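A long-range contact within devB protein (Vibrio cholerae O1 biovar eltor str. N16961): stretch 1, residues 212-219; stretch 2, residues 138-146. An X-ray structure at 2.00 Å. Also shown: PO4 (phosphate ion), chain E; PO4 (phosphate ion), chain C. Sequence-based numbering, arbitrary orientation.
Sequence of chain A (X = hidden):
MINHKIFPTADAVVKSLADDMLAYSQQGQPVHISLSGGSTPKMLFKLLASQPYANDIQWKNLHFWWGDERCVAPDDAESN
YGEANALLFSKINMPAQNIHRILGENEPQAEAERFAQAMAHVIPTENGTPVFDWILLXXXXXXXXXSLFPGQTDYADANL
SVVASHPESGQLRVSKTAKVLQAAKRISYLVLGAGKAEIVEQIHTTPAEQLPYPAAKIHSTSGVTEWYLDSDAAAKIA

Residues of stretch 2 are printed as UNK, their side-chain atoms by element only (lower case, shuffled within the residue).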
# COMPACT_ATOMS: atom_id res chain seq x y z
N PRO A 212 -11.58 -7.79 -21.99
CA PRO A 212 -12.51 -6.75 -22.40
C PRO A 212 -12.91 -5.81 -21.22
O PRO A 212 -13.72 -4.90 -21.42
CB PRO A 212 -13.70 -7.55 -22.93
CG PRO A 212 -13.70 -8.79 -22.07
CD PRO A 212 -12.26 -9.07 -21.71
N TYR A 213 -12.29 -5.97 -20.06
CA TYR A 213 -12.71 -5.27 -18.82
C TYR A 213 -12.16 -3.86 -18.69
O TYR A 213 -10.96 -3.69 -18.53
CB TYR A 213 -12.26 -6.07 -17.60
CG TYR A 213 -12.61 -7.53 -17.62
CD1 TYR A 213 -13.82 -7.96 -18.13
CD2 TYR A 213 -11.73 -8.49 -17.11
CE1 TYR A 213 -14.17 -9.30 -18.13
CE2 TYR A 213 -12.06 -9.83 -17.11
CZ TYR A 213 -13.29 -10.23 -17.62
OH TYR A 213 -13.66 -11.56 -17.65
N PRO A 214 -13.03 -2.83 -18.68
CA PRO A 214 -12.55 -1.48 -18.39
C PRO A 214 -11.67 -1.40 -17.13
O PRO A 214 -10.63 -0.71 -17.14
CB PRO A 214 -13.86 -0.68 -18.23
CG PRO A 214 -14.83 -1.43 -19.21
CD PRO A 214 -14.48 -2.86 -19.02
N ALA A 215 -12.07 -2.06 -16.03
CA ALA A 215 -11.28 -2.01 -14.79
C ALA A 215 -9.87 -2.61 -14.94
O ALA A 215 -8.95 -2.18 -14.24
CB ALA A 215 -12.01 -2.68 -13.61
N ALA A 216 -9.71 -3.60 -15.84
CA ALA A 216 -8.35 -4.09 -16.19
C ALA A 216 -7.51 -3.08 -16.99
O ALA A 216 -6.27 -3.08 -16.92
CB ALA A 216 -8.43 -5.40 -16.96
N LYS A 217 -8.17 -2.24 -17.77
CA LYS A 217 -7.53 -1.31 -18.72
C LYS A 217 -7.24 0.09 -18.20
O LYS A 217 -6.41 0.82 -18.75
CB LYS A 217 -8.40 -1.17 -19.98
CG LYS A 217 -8.53 -2.45 -20.78
CD LYS A 217 -9.32 -2.18 -22.05
CE LYS A 217 -9.83 -3.47 -22.68
NZ LYS A 217 -8.69 -4.26 -23.24
N ILE A 218 -7.96 0.50 -17.16
CA ILE A 218 -7.91 1.89 -16.73
C ILE A 218 -7.01 2.01 -15.52
O ILE A 218 -7.26 1.38 -14.48
CB ILE A 218 -9.36 2.45 -16.46
CG1 ILE A 218 -10.10 2.61 -17.81
CG2 ILE A 218 -9.29 3.81 -15.75
CD1 ILE A 218 -11.63 2.83 -17.65
N HIS A 219 -5.93 2.78 -15.64
CA HIS A 219 -5.08 3.04 -14.46
C HIS A 219 -4.68 4.51 -14.44
O HIS A 219 -4.68 5.20 -15.50
CB HIS A 219 -3.82 2.14 -14.46
CG HIS A 219 -3.06 2.17 -15.74
ND1 HIS A 219 -3.29 1.28 -16.77
CD2 HIS A 219 -2.08 3.01 -16.18
CE1 HIS A 219 -2.48 1.57 -17.79
NE2 HIS A 219 -1.74 2.62 -17.45
N UNK A 138 -15.66 0.88 -8.33
CA UNK A 138 -16.13 -0.49 -8.26
C UNK A 138 -15.64 -1.31 -9.45
O UNK A 138 -15.16 -0.75 -10.48
N UNK A 139 -15.77 -2.63 -9.33
CA UNK A 139 -15.57 -3.50 -10.48
C UNK A 139 -16.74 -4.48 -10.59
O UNK A 139 -16.91 -5.29 -9.71
c UNK A 139 -14.05 -5.20 -11.60
c UNK A 139 -13.09 -3.32 -10.21
c UNK A 139 -14.25 -4.28 -10.37
N UNK A 140 -17.52 -4.41 -11.67
CA UNK A 140 -18.67 -5.29 -11.82
C UNK A 140 -18.25 -6.70 -12.18
O UNK A 140 -17.06 -6.95 -12.46
N UNK A 141 -19.22 -7.63 -12.17
CA UNK A 141 -18.93 -9.01 -12.55
C UNK A 141 -18.49 -9.08 -14.02
O UNK A 141 -17.82 -10.03 -14.40
c UNK A 141 -20.17 -9.98 -12.26
N UNK A 142 -18.85 -8.05 -14.81
CA UNK A 142 -18.47 -7.91 -16.24
C UNK A 142 -17.21 -7.07 -16.43
O UNK A 142 -16.80 -6.75 -17.56
c UNK A 142 -19.91 -5.84 -16.62
o UNK A 142 -19.44 -5.41 -15.52
c UNK A 142 -19.63 -7.28 -17.04
o UNK A 142 -20.61 -5.14 -17.38
N UNK A 143 -16.58 -6.69 -15.32
CA UNK A 143 -15.37 -5.87 -15.38
C UNK A 143 -15.60 -4.36 -15.54
O UNK A 143 -14.64 -3.63 -15.69
N UNK A 144 -16.85 -3.89 -15.52
CA UNK A 144 -17.08 -2.46 -15.75
C UNK A 144 -16.66 -1.68 -14.52
O UNK A 144 -16.60 -2.22 -13.43
n UNK A 144 -20.92 -1.40 -13.42
c UNK A 144 -18.55 -2.12 -16.15
c UNK A 144 -19.51 -2.02 -15.00
n UNK A 144 -20.14 -3.12 -14.45
c UNK A 144 -19.99 -0.94 -14.34
c UNK A 144 -20.98 -2.72 -13.50
N UNK A 145 -16.40 -0.40 -14.70
CA UNK A 145 -16.16 0.49 -13.56
C UNK A 145 -16.83 1.82 -13.90
O UNK A 145 -17.12 2.09 -15.09
o UNK A 145 -14.45 1.33 -12.05
c UNK A 145 -14.64 0.66 -13.30
c UNK A 145 -13.95 1.48 -14.44
N UNK A 146 -17.13 2.64 -12.90
CA UNK A 146 -18.02 3.78 -13.10
C UNK A 146 -19.19 3.29 -13.96
O UNK A 146 -19.74 2.24 -13.65
c UNK A 146 -17.26 4.95 -13.79
P PO4 E . -22.39 -6.24 -12.04
O1 PO4 E . -21.77 -6.33 -13.44
O2 PO4 E . -21.55 -6.83 -10.92
O3 PO4 E . -22.63 -4.80 -11.70
O4 PO4 E . -23.72 -6.97 -12.10
P PO4 C . -23.60 -0.63 -11.20
O1 PO4 C . -22.89 0.11 -12.32
O2 PO4 C . -22.96 -1.96 -11.05
O3 PO4 C . -23.44 0.24 -10.01
O4 PO4 C . -25.02 -0.81 -11.60

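Position 138 has backbone atoms only. Nothing of stretch 1 lies near it, and a CB would have room. It is Gly138.

Position 139 carries three carbons, one bearing the other two. The branch sits directly on CA, and no heteroatom is present. One of the two outer carbons lies 3.6 Å from Ala215 CB, an apolar contact. This is Val139.

Position 140 again has no side-chain atoms and touches nothing on stretch 1. It is Gly140. It opens a type I beta turn that ends at position 143. A CB here would clash with the ring of position 144.

Position 141 has one side-chain carbon, pointing away from stretch 1. It is Ala141. Its backbone N donates a hydrogen bond to O2 of the chain E phosphate, at 2.8 Å.

Position 142 has two carbons, the second carrying two oxygens. Its CB points away from stretch 1, and the contact is made by the backbone: O of position 142 lies 3.3 Å from Tyr213 CD1. The side chain is a short carboxylate, so Asp142.

Position 143 lacks side-chain atoms. Its CA is 3.8 Å from Tyr213 CD1, and a CB would come within 2.4 Å of that same ring atom. Phi is 83° and psi 4°, angles at which a CB would also jam against the preceding carbonyl O. This is Gly143. Its N closes the turn by donating to Gly140 O at 2.9 Å.

Position 144 has one carbon leading to a five-membered ring of three carbons and two nitrogens. Its CB points away from stretch 1, though its CA lies 4.2 Å from Pro214 CD. This is His144. ND1 donates to Asp142 OD1 at 2.6 Å, and NE2 donates to O1 of the chain C phosphate at 2.7 Å.

Position 145 has one carbon carrying an oxygen and a carbon, and its CB points toward stretch 1. The outer carbon lies 4.2 Å from Ile218 CD1. It is Thr145. OG1 donates to Gly138 O at 2.7 Å.

Position 146 has one side-chain carbon, out of reach of stretch 1. It is Ala146.

The contact brings the start of a short helix against the turn. Ala215 N donates to Gly143 O at 3.0 Å, with a nearly straight angle of 168°. This amide lies in the first turn of the helix, where no earlier helical carbonyl serves it. Tyr213 packs obliquely beside Gly143, where the missing side chain leaves space. Ala215 CB packs against Val139 CG2, and Thr145 CB also touches Ala215 CB, at 4.3 Å.

Stretch 2 (138-146) GVGADGHTA
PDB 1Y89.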